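Local coordinates for SnoaL-like domain-containing protein (Catenulispora acidiphila, PDB 4H3U) that is of unknown function but has a ketosteroid isomerase-like (SnoaL-like) fold and is a potential agent in trimethylamine metabolism, at residues A[57-62]-A[135-140]; A[103-108]-A[118-123]; A[33-38]-A[85-90]. One frame throughout, in Å; residues are numbered along the deposited sequence.

In the fold
All three contacts reach one mixed sheet, whose neighbouring strands run 54-58, 130-138, 116-127, 98-109 and 82-95. Contact 1 pairs the first two, contact 2 the next two, and contact 3 lays helix 29-39 against the last. Contacts 1 and 2, with centres about 10 Å apart, meet through Y137 N and A121 O (2.9 Å) and D136 OD1 and T122 OG1 (2.8 Å). Contacts 2 and 3, about 9 Å apart, join where V104 N lies 2.9 Å from T88 O. Centres of contacts 1 and 3 stand about 15 Å apart. Contacts 1 and 2 touch the second subunit. Y138 O binds a cadmium ion in contact 1, H86 another on the side away from helix 29-39.

Contact 1: A[57-62]-A[135-140]. With CD (cadmium ion), chain D.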
loop_
_atom_site.group_PDB
_atom_site.type_symbol
_atom_site.label_atom_id
_atom_site.label_comp_id
_atom_site.label_asym_id
_atom_site.label_seq_id
_atom_site.Cartn_x
_atom_site.Cartn_y
_atom_site.Cartn_z
ATOM N N VAL A 57 -2.939 7.978 8.287
ATOM C CA VAL A 57 -4.003 7.415 7.474
ATOM C C VAL A 57 -3.753 5.923 7.290
ATOM O O VAL A 57 -2.731 5.537 6.772
ATOM C CB VAL A 57 -4.083 8.104 6.093
ATOM C CG1 VAL A 57 -5.203 7.458 5.285
ATOM C CG2 VAL A 57 -4.319 9.595 6.259
ATOM N N ASP A 58 -4.760 5.112 7.646
ATOM C CA ASP A 58 -4.782 3.685 7.337
ATOM C C ASP A 58 -5.726 3.528 6.164
ATOM O O ASP A 58 -6.937 3.710 6.307
ATOM C CB ASP A 58 -5.198 2.853 8.542
ATOM C CG ASP A 58 -5.229 1.382 8.263
ATOM O OD1 ASP A 58 -5.697 0.977 7.167
ATOM O OD2 ASP A 58 -4.820 0.596 9.164
ATOM N N HIS A 59 -5.165 3.249 4.986
ATOM C CA HIS A 59 -5.975 3.142 3.788
ATOM C C HIS A 59 -6.781 1.847 3.717
ATOM O O HIS A 59 -7.784 1.817 2.996
ATOM C CB HIS A 59 -5.080 3.310 2.541
ATOM C CG HIS A 59 -4.560 4.690 2.343
ATOM N ND1 HIS A 59 -5.293 5.717 1.794
ATOM C CD2 HIS A 59 -3.325 5.195 2.583
ATOM C CE1 HIS A 59 -4.531 6.798 1.726
ATOM N NE2 HIS A 59 -3.320 6.506 2.186
ATOM N N ALA A 60 -6.306 0.796 4.346
ATOM C CA ALA A 60 -7.020 -0.486 4.282
ATOM C C ALA A 60 -8.380 -0.381 4.991
ATOM O O ALA A 60 -9.379 -0.866 4.490
ATOM C CB ALA A 60 -6.146 -1.602 4.862
ATOM N N ILE A 61 -8.361 0.218 6.188
ATOM C CA ILE A 61 -9.555 0.399 7.045
ATOM C C ILE A 61 -10.284 1.686 6.722
ATOM O O ILE A 61 -11.491 1.758 6.916
ATOM C CB ILE A 61 -9.109 0.447 8.564
ATOM C CG1 ILE A 61 -8.435 -0.856 8.983
ATOM C CG2 ILE A 61 -10.251 0.761 9.526
ATOM C CD1 ILE A 61 -9.261 -2.101 8.800
ATOM N N GLY A 62 -9.572 2.689 6.228
ATOM C CA GLY A 62 -10.065 4.008 5.949
ATOM C C GLY A 62 -10.218 4.846 7.193
ATOM O O GLY A 62 -11.295 5.367 7.469
ATOM N N GLN A 135 1.208 7.059 6.132
ATOM C CA GLN A 135 0.174 6.331 5.383
ATOM C C GLN A 135 0.522 4.845 5.440
ATOM O O GLN A 135 1.610 4.450 5.056
ATOM C CB GLN A 135 0.177 6.749 3.942
ATOM C CG GLN A 135 -0.153 8.196 3.702
ATOM C CD GLN A 135 -0.064 8.494 2.235
ATOM O OE1 GLN A 135 -0.838 7.927 1.438
ATOM N NE2 GLN A 135 0.929 9.261 1.842
ATOM N N ASP A 136 -0.477 4.022 5.826
ATOM C CA ASP A 136 -0.347 2.567 5.853
ATOM C C ASP A 136 -1.236 1.945 4.777
ATOM O O ASP A 136 -2.410 2.306 4.671
ATOM C CB ASP A 136 -0.741 1.939 7.186
ATOM C CG ASP A 136 0.081 2.368 8.372
ATOM O OD1 ASP A 136 1.202 2.919 8.186
ATOM O OD2 ASP A 136 -0.370 2.088 9.514
ATOM N N TYR A 137 -0.672 1.036 3.993
ATOM C CA TYR A 137 -1.368 0.248 2.957
ATOM C C TYR A 137 -1.109 -1.232 3.177
ATOM O O TYR A 137 0.007 -1.647 3.389
ATOM C CB TYR A 137 -0.839 0.615 1.566
ATOM C CG TYR A 137 -0.992 2.005 1.098
ATOM C CD1 TYR A 137 -2.028 2.346 0.190
ATOM C CD2 TYR A 137 -0.132 3.040 1.497
ATOM C CE1 TYR A 137 -2.133 3.625 -0.319
ATOM C CE2 TYR A 137 -0.261 4.313 0.996
ATOM C CZ TYR A 137 -1.302 4.616 0.103
ATOM O OH TYR A 137 -1.464 5.893 -0.407
ATOM N N TYR A 138 -2.190 -2.053 3.056
ATOM C CA TYR A 138 -2.084 -3.494 3.193
ATOM C C TYR A 138 -3.356 -4.111 2.652
ATOM O O TYR A 138 -4.375 -3.414 2.487
ATOM C CB TYR A 138 -1.757 -3.986 4.612
ATOM C CG TYR A 138 -2.676 -3.495 5.705
ATOM C CD1 TYR A 138 -3.781 -4.219 6.130
ATOM C CD2 TYR A 138 -2.469 -2.243 6.275
ATOM C CE1 TYR A 138 -4.608 -3.714 7.125
ATOM C CE2 TYR A 138 -3.282 -1.738 7.270
ATOM C CZ TYR A 138 -4.374 -2.483 7.692
ATOM O OH TYR A 138 -5.194 -2.009 8.696
ATOM N N SER A 139 -3.351 -5.407 2.407
ATOM C CA SER A 139 -4.526 -6.077 1.857
ATOM C C SER A 139 -5.528 -6.454 2.906
ATOM O O SER A 139 -5.356 -7.462 3.608
ATOM C CB SER A 139 -4.104 -7.297 1.064
ATOM O OG SER A 139 -5.246 -8.041 0.637
ATOM N N LEU A 140 -6.611 -5.703 3.013
ATOM C CA LEU A 140 -7.699 -6.047 3.936
ATOM C C LEU A 140 -8.292 -7.394 3.531
ATOM O O LEU A 140 -8.652 -8.198 4.390
ATOM C CB LEU A 140 -8.755 -4.961 4.027
ATOM C CG LEU A 140 -9.845 -5.244 5.070
ATOM C CD1 LEU A 140 -9.320 -5.348 6.485
ATOM C CD2 LEU A 140 -10.920 -4.154 4.996
HETATM CD CD CD D . -4.950 -2.371 0.372
HETATM O O HOH W 1 -2.745 1.325 10.804
#
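In the ketosteroid isomerase-like sheet, strands 54-58 and 130-138 run parallel, pairing V57 with Q135 and D58 with D136. D136 N donates to V57 O (2.9 Å), and H59 N to D136 O. The H59 ring lies between V57 CG1 on one face and the Y137 ring on the other, an offset stack with centroids 4.2 Å apart and planes at 21°. Imidazole suits this place because it can stack and donate at once: H59 NE2 reaches Q135 OE1 (3.0 Å) on a lone pair in the carbonyl plane. The same oxygen accepts from Y137 OH, so the amide ties both rings together, while Q135 NE2 bonds E102 of the second subunit.

The buried carboxylate of D58 is held at both oxygens. OD1 receives I61 N, an Asx motif, and small A60 sets CB over the face of the Y138 ring. Y138 O binds a cadmium ion shared with Y138 of the second subunit. A water bridges D58 OD2 to D136 OD2, and D136 OD2 is also hydrogen-bonded to Y56 OH. A trans chi1 (-180°) carries the D58 carboxylate to the edge of the Y138 ring, where Y138 OH donates to the syn lone pair of D58 OD2 at 2.7 Å.

Contact 2: A[103-108]-A[118-123]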
loop_
_atom_site.group_PDB
_atom_site.type_symbol
_atom_site.label_atom_id
_atom_site.label_comp_id
_atom_site.label_asym_id
_atom_site.label_seq_id
_atom_site.Cartn_x
_atom_site.Cartn_y
_atom_site.Cartn_z
ATOM N N ALA A 103 6.993 -3.750 5.662
ATOM C CA ALA A 103 6.837 -4.441 6.934
ATOM C C ALA A 103 5.903 -5.587 6.804
ATOM O O ALA A 103 5.313 -5.823 5.747
ATOM C CB ALA A 103 6.283 -3.476 7.966
ATOM N N VAL A 104 5.807 -6.373 7.880
ATOM C CA VAL A 104 4.767 -7.392 8.021
ATOM C C VAL A 104 3.959 -7.006 9.244
ATOM O O VAL A 104 4.498 -6.798 10.323
ATOM C CB VAL A 104 5.330 -8.827 8.169
ATOM C CG1 VAL A 104 4.211 -9.843 8.397
ATOM C CG2 VAL A 104 6.125 -9.198 6.939
ATOM N N TYR A 105 2.656 -6.929 9.032
ATOM C CA TYR A 105 1.669 -6.595 10.051
ATOM C C TYR A 105 0.868 -7.843 10.410
ATOM O O TYR A 105 0.269 -8.462 9.549
ATOM C CB TYR A 105 0.743 -5.534 9.494
ATOM C CG TYR A 105 -0.468 -5.195 10.318
ATOM C CD1 TYR A 105 -0.429 -5.238 11.704
ATOM C CD2 TYR A 105 -1.679 -4.945 9.738
ATOM C CE1 TYR A 105 -1.567 -4.977 12.467
ATOM C CE2 TYR A 105 -2.788 -4.553 10.483
ATOM C CZ TYR A 105 -2.714 -4.529 11.842
ATOM O OH TYR A 105 -3.821 -4.190 12.581
ATOM N N GLY A 106 0.898 -8.198 11.675
ATOM C CA GLY A 106 0.208 -9.390 12.139
ATOM C C GLY A 106 -0.523 -9.173 13.441
ATOM O O GLY A 106 -0.242 -8.251 14.210
ATOM N N GLY A 107 -1.432 -10.106 13.721
ATOM C CA GLY A 107 -2.212 -10.084 14.958
ATOM C C GLY A 107 -3.345 -11.094 14.848
ATOM O O GLY A 107 -3.381 -11.891 13.932
ATOM N N HIS A 108 -4.260 -11.014 15.796
ATOM C CA HIS A 108 -5.414 -11.911 15.797
ATOM C C HIS A 108 -6.636 -11.078 16.198
ATOM O O HIS A 108 -6.795 -10.705 17.365
ATOM C CB HIS A 108 -5.191 -13.117 16.717
ATOM C CG HIS A 108 -6.239 -14.183 16.606
ATOM N ND1 HIS A 108 -6.025 -15.469 17.112
ATOM C CD2 HIS A 108 -7.455 -14.172 16.028
ATOM C CE1 HIS A 108 -7.099 -16.171 16.850
ATOM N NE2 HIS A 108 -7.994 -15.418 16.224
ATOM N N VAL A 118 0.279 -10.013 7.142
ATOM C CA VAL A 118 0.283 -9.542 5.768
ATOM C C VAL A 118 1.427 -8.558 5.553
ATOM O O VAL A 118 1.818 -7.820 6.470
ATOM C CB VAL A 118 -1.041 -8.839 5.407
ATOM C CG1 VAL A 118 -2.226 -9.821 5.417
ATOM C CG2 VAL A 118 -1.363 -7.632 6.300
ATOM N N PRO A 119 1.905 -8.445 4.308
ATOM C CA PRO A 119 2.852 -7.378 3.999
ATOM C C PRO A 119 2.142 -6.009 4.044
ATOM O O PRO A 119 1.006 -5.855 3.610
ATOM C CB PRO A 119 3.326 -7.711 2.580
ATOM C CG PRO A 119 2.218 -8.526 1.988
ATOM C CD PRO A 119 1.628 -9.293 3.138
HETATM N N MSE A 120 2.872 -4.995 4.459
HETATM C CA MSE A 120 2.339 -3.659 4.516
HETATM C C MSE A 120 3.389 -2.748 3.968
HETATM O O MSE A 120 4.591 -3.038 4.031
HETATM C CB MSE A 120 1.969 -3.317 5.966
HETATM C CG MSE A 120 1.252 -1.962 6.171
HETATM SE SE MSE A 120 0.537 -1.744 8.013
HETATM C CE MSE A 120 2.267 -2.329 8.751
ATOM N N ALA A 121 2.890 -1.685 3.345
ATOM C CA ALA A 121 3.749 -0.569 2.860
ATOM C C ALA A 121 3.349 0.646 3.673
ATOM O O ALA A 121 2.177 1.052 3.664
ATOM C CB ALA A 121 3.561 -0.341 1.357
ATOM N N THR A 122 4.312 1.271 4.337
ATOM C CA THR A 122 4.087 2.487 5.078
ATOM C C THR A 122 4.993 3.588 4.546
ATOM O O THR A 122 6.201 3.417 4.354
ATOM C CB THR A 122 4.322 2.272 6.580
ATOM O OG1 THR A 122 3.303 1.387 7.073
ATOM C CG2 THR A 122 4.340 3.572 7.381
ATOM N N LEU A 123 4.365 4.709 4.247
ATOM C CA LEU A 123 5.070 5.896 3.721
ATOM C C LEU A 123 5.086 6.933 4.818
ATOM O O LEU A 123 4.016 7.412 5.246
ATOM C CB LEU A 123 4.343 6.443 2.501
ATOM C CG LEU A 123 4.048 5.437 1.392
ATOM C CD1 LEU A 123 3.468 6.118 0.174
ATOM C CD2 LEU A 123 5.223 4.578 0.995
#
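Y105 and M120, the latter a selenomethionine modelled in two conformers, meet on the buried face of two antiparallel strands. In the conformer described here, the M120 side chain runs extended to SE and then bends (chi3 48°), which brings CE to 3.6 Å from Y105 CB. M120 SE itself stands 4.9 Å from the centroid of the Y105 ring, 42° off the normal: a Met-aromatic contact made obliquely. The same M120 methyl, CE, lies 4.2 Å from A103 CB, small enough to leave room for the long chain. V118 brings CG2 toward Y105, 4.4 Å from Y105 CB. The tyrosine ring continues to F116 and Y138, meeting both edge-to-face.

A103 with M120 and Y105 with V118 are hydrogen-bonded pairs, each with two N-H to O bonds. Between them V104 and P119 form a non-hydrogen-bonded pair, where proline's missing N-H costs no bond across the strands. Their side chains take the other face, and P119 packs on H59 of the second subunit. Segments 103-108 and 118-123 have 125° between their N-to-C directions, well short of antiparallel, so this beta hairpin of strands 98-109 and 116-127 is strongly twisted, within the curved sheet of the ketosteroid isomerase-like fold.

Contact 3: A[33-38]-A[85-90]; sequences AWAAAW and VHVTIT. With CD (cadmium ion), chain E.
Helix 33-38 lies over strand 85-89 almost antiparallel to it, at 161° between their N-to-C directions, with the axes approaching to 7.0 Å. A35 sits at this close passage, its CA being 5.5 Å from that of V87. Its lone methyl suits the narrow gap: A35 CB rests 3.7 Å from V87 O and also touches I89 CD1.

Two tryptophans, one turn apart, fill the volume beside that passage, and V87 divides its branches between them. A chi1 of 170° swings the W34 indole down alongside the strand until W34 CZ3 lies 3.5 Å from V87 CG1. The ring and the valine cross at about a right angle, the methyl approaching obliquely. I89 CD1 instead comes to the edge of the same indole, in its plane, 3.9 Å from W34 CZ3. V87 CG2 turns the other way, to W38 CB at 3.7 Å. V85 completes the row: its CG1 meets W38 CE3 obliquely and also lies close to W38 O. Beta-branched valine suits the extended strand, and its two methyls let V87 meet both tryptophans.

W38 CD1 lies over part of one face of W34, toward its rim. W38 NE1 finds its acceptor in Y56 OH. H86 points away from the helix, and H86 NE2 binds a cadmium ion (2.3 Å) that also carries three waters and two ligand atoms from elsewhere in the structure.

Helix 43-47 packs against both tryptophans through L46, while helix 68-81 meets W38 through W74 and T78. On the sheet side, strand 98-109 lies next to strand 82-95, with A103 touching V87 and I101 touching both W34 and I89; M120 and T122 of strand 116-127 reach W34.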
loop_
_atom_site.group_PDB
_atom_site.type_symbol
_atom_site.label_atom_id
_atom_site.label_comp_id
_atom_site.label_asym_id
_atom_site.label_seq_id
_atom_site.Cartn_x
_atom_site.Cartn_y
_atom_site.Cartn_z
ATOM N N ALA A 33 11.730 2.666 15.795
ATOM C CA ALA A 33 10.899 3.202 16.853
ATOM C C ALA A 33 9.416 3.005 16.547
ATOM O O ALA A 33 8.615 2.669 17.409
ATOM C CB ALA A 33 11.183 4.663 17.115
ATOM N N TRP A 34 9.039 3.232 15.295
ATOM C CA TRP A 34 7.648 3.057 14.840
ATOM C C TRP A 34 7.209 1.593 15.005
ATOM O O TRP A 34 6.126 1.323 15.524
ATOM C CB TRP A 34 7.562 3.567 13.402
ATOM C CG TRP A 34 6.294 3.262 12.658
ATOM C CD1 TRP A 34 5.183 4.065 12.542
ATOM C CD2 TRP A 34 6.037 2.111 11.824
ATOM N NE1 TRP A 34 4.249 3.456 11.736
ATOM C CE2 TRP A 34 4.770 2.291 11.245
ATOM C CE3 TRP A 34 6.782 0.998 11.457
ATOM C CZ2 TRP A 34 4.238 1.388 10.353
ATOM C CZ3 TRP A 34 6.253 0.104 10.556
ATOM C CH2 TRP A 34 4.990 0.303 10.018
ATOM N N ALA A 35 8.069 0.672 14.576
ATOM C CA ALA A 35 7.744 -0.754 14.722
ATOM C C ALA A 35 7.637 -1.176 16.179
ATOM O O ALA A 35 6.725 -1.941 16.546
ATOM C CB ALA A 35 8.726 -1.629 13.985
ATOM N N ALA A 36 8.539 -0.658 17.017
ATOM C CA ALA A 36 8.524 -0.994 18.432
ATOM C C ALA A 36 7.252 -0.424 19.091
ATOM O O ALA A 36 6.667 -1.054 19.981
ATOM C CB ALA A 36 9.768 -0.488 19.126
ATOM N N ALA A 37 6.823 0.757 18.668
ATOM C CA ALA A 37 5.614 1.376 19.204
ATOM C C ALA A 37 4.385 0.548 18.821
ATOM O O ALA A 37 3.526 0.240 19.640
ATOM C CB ALA A 37 5.497 2.807 18.710
ATOM N N TRP A 38 4.320 0.108 17.572
ATOM C CA TRP A 38 3.187 -0.726 17.155
ATOM C C TRP A 38 3.186 -2.107 17.823
ATOM O O TRP A 38 2.113 -2.653 18.086
ATOM C CB TRP A 38 3.206 -0.914 15.625
ATOM C CG TRP A 38 2.409 0.114 14.917
ATOM C CD1 TRP A 38 2.830 1.090 14.057
ATOM C CD2 TRP A 38 0.992 0.279 15.049
ATOM N NE1 TRP A 38 1.762 1.856 13.641
ATOM C CE2 TRP A 38 0.625 1.371 14.237
ATOM C CE3 TRP A 38 -0.008 -0.368 15.792
ATOM C CZ2 TRP A 38 -0.691 1.835 14.173
ATOM C CZ3 TRP A 38 -1.308 0.079 15.695
ATOM C CH2 TRP A 38 -1.631 1.157 14.909
ATOM N N VAL A 85 -0.904 -7.482 18.294
ATOM C CA VAL A 85 -0.469 -6.690 17.156
ATOM C C VAL A 85 1.065 -6.638 17.144
ATOM O O VAL A 85 1.695 -6.374 18.185
ATOM C CB VAL A 85 -0.999 -5.254 17.231
ATOM C CG1 VAL A 85 -0.288 -4.343 16.231
ATOM C CG2 VAL A 85 -2.482 -5.234 16.995
ATOM N N HIS A 86 1.650 -6.962 16.007
ATOM C CA HIS A 86 3.088 -6.911 15.879
ATOM C C HIS A 86 3.445 -6.533 14.462
ATOM O O HIS A 86 2.817 -6.972 13.507
ATOM C CB HIS A 86 3.767 -8.204 16.364
ATOM C CG HIS A 86 3.391 -9.446 15.630
ATOM N ND1 HIS A 86 2.158 -10.047 15.742
ATOM C CD2 HIS A 86 4.139 -10.274 14.863
ATOM C CE1 HIS A 86 2.141 -11.144 14.995
ATOM N NE2 HIS A 86 3.341 -11.314 14.471
ATOM N N VAL A 87 4.454 -5.677 14.368
ATOM C CA VAL A 87 4.936 -5.151 13.101
ATOM C C VAL A 87 6.438 -5.373 13.020
ATOM O O VAL A 87 7.145 -4.963 13.906
ATOM C CB VAL A 87 4.640 -3.645 12.970
ATOM C CG1 VAL A 87 5.296 -3.069 11.743
ATOM C CG2 VAL A 87 3.135 -3.402 12.953
ATOM N N THR A 88 6.869 -6.116 11.991
ATOM C CA THR A 88 8.282 -6.412 11.798
ATOM C C THR A 88 8.733 -5.727 10.523
ATOM O O THR A 88 8.007 -5.628 9.551
ATOM C CB THR A 88 8.537 -7.922 11.719
ATOM O OG1 THR A 88 7.838 -8.466 10.625
ATOM C CG2 THR A 88 8.067 -8.604 12.956
ATOM N N ILE A 89 9.959 -5.224 10.519
ATOM C CA ILE A 89 10.512 -4.545 9.375
ATOM C C ILE A 89 11.208 -5.514 8.434
ATOM O O ILE A 89 12.140 -6.218 8.845
ATOM C CB ILE A 89 11.519 -3.492 9.866
ATOM C CG1 ILE A 89 10.867 -2.504 10.856
ATOM C CG2 ILE A 89 12.134 -2.740 8.684
ATOM C CD1 ILE A 89 9.633 -1.800 10.309
ATOM N N THR A 90 10.783 -5.516 7.191
ATOM C CA THR A 90 11.405 -6.282 6.125
ATOM C C THR A 90 12.560 -5.482 5.548
ATOM O O THR A 90 13.693 -5.982 5.464
ATOM C CB THR A 90 10.402 -6.644 5.036
ATOM O OG1 THR A 90 9.301 -7.321 5.637
ATOM C CG2 THR A 90 11.039 -7.551 3.999
HETATM CD CD CD E . 4.195 -13.040 13.249
HETATM O O HOH W 2 4.242 -11.697 11.359
HETATM O O HOH W 3 6.288 -12.326 13.515
HETATM O O HOH W 4 4.254 -14.374 15.119
#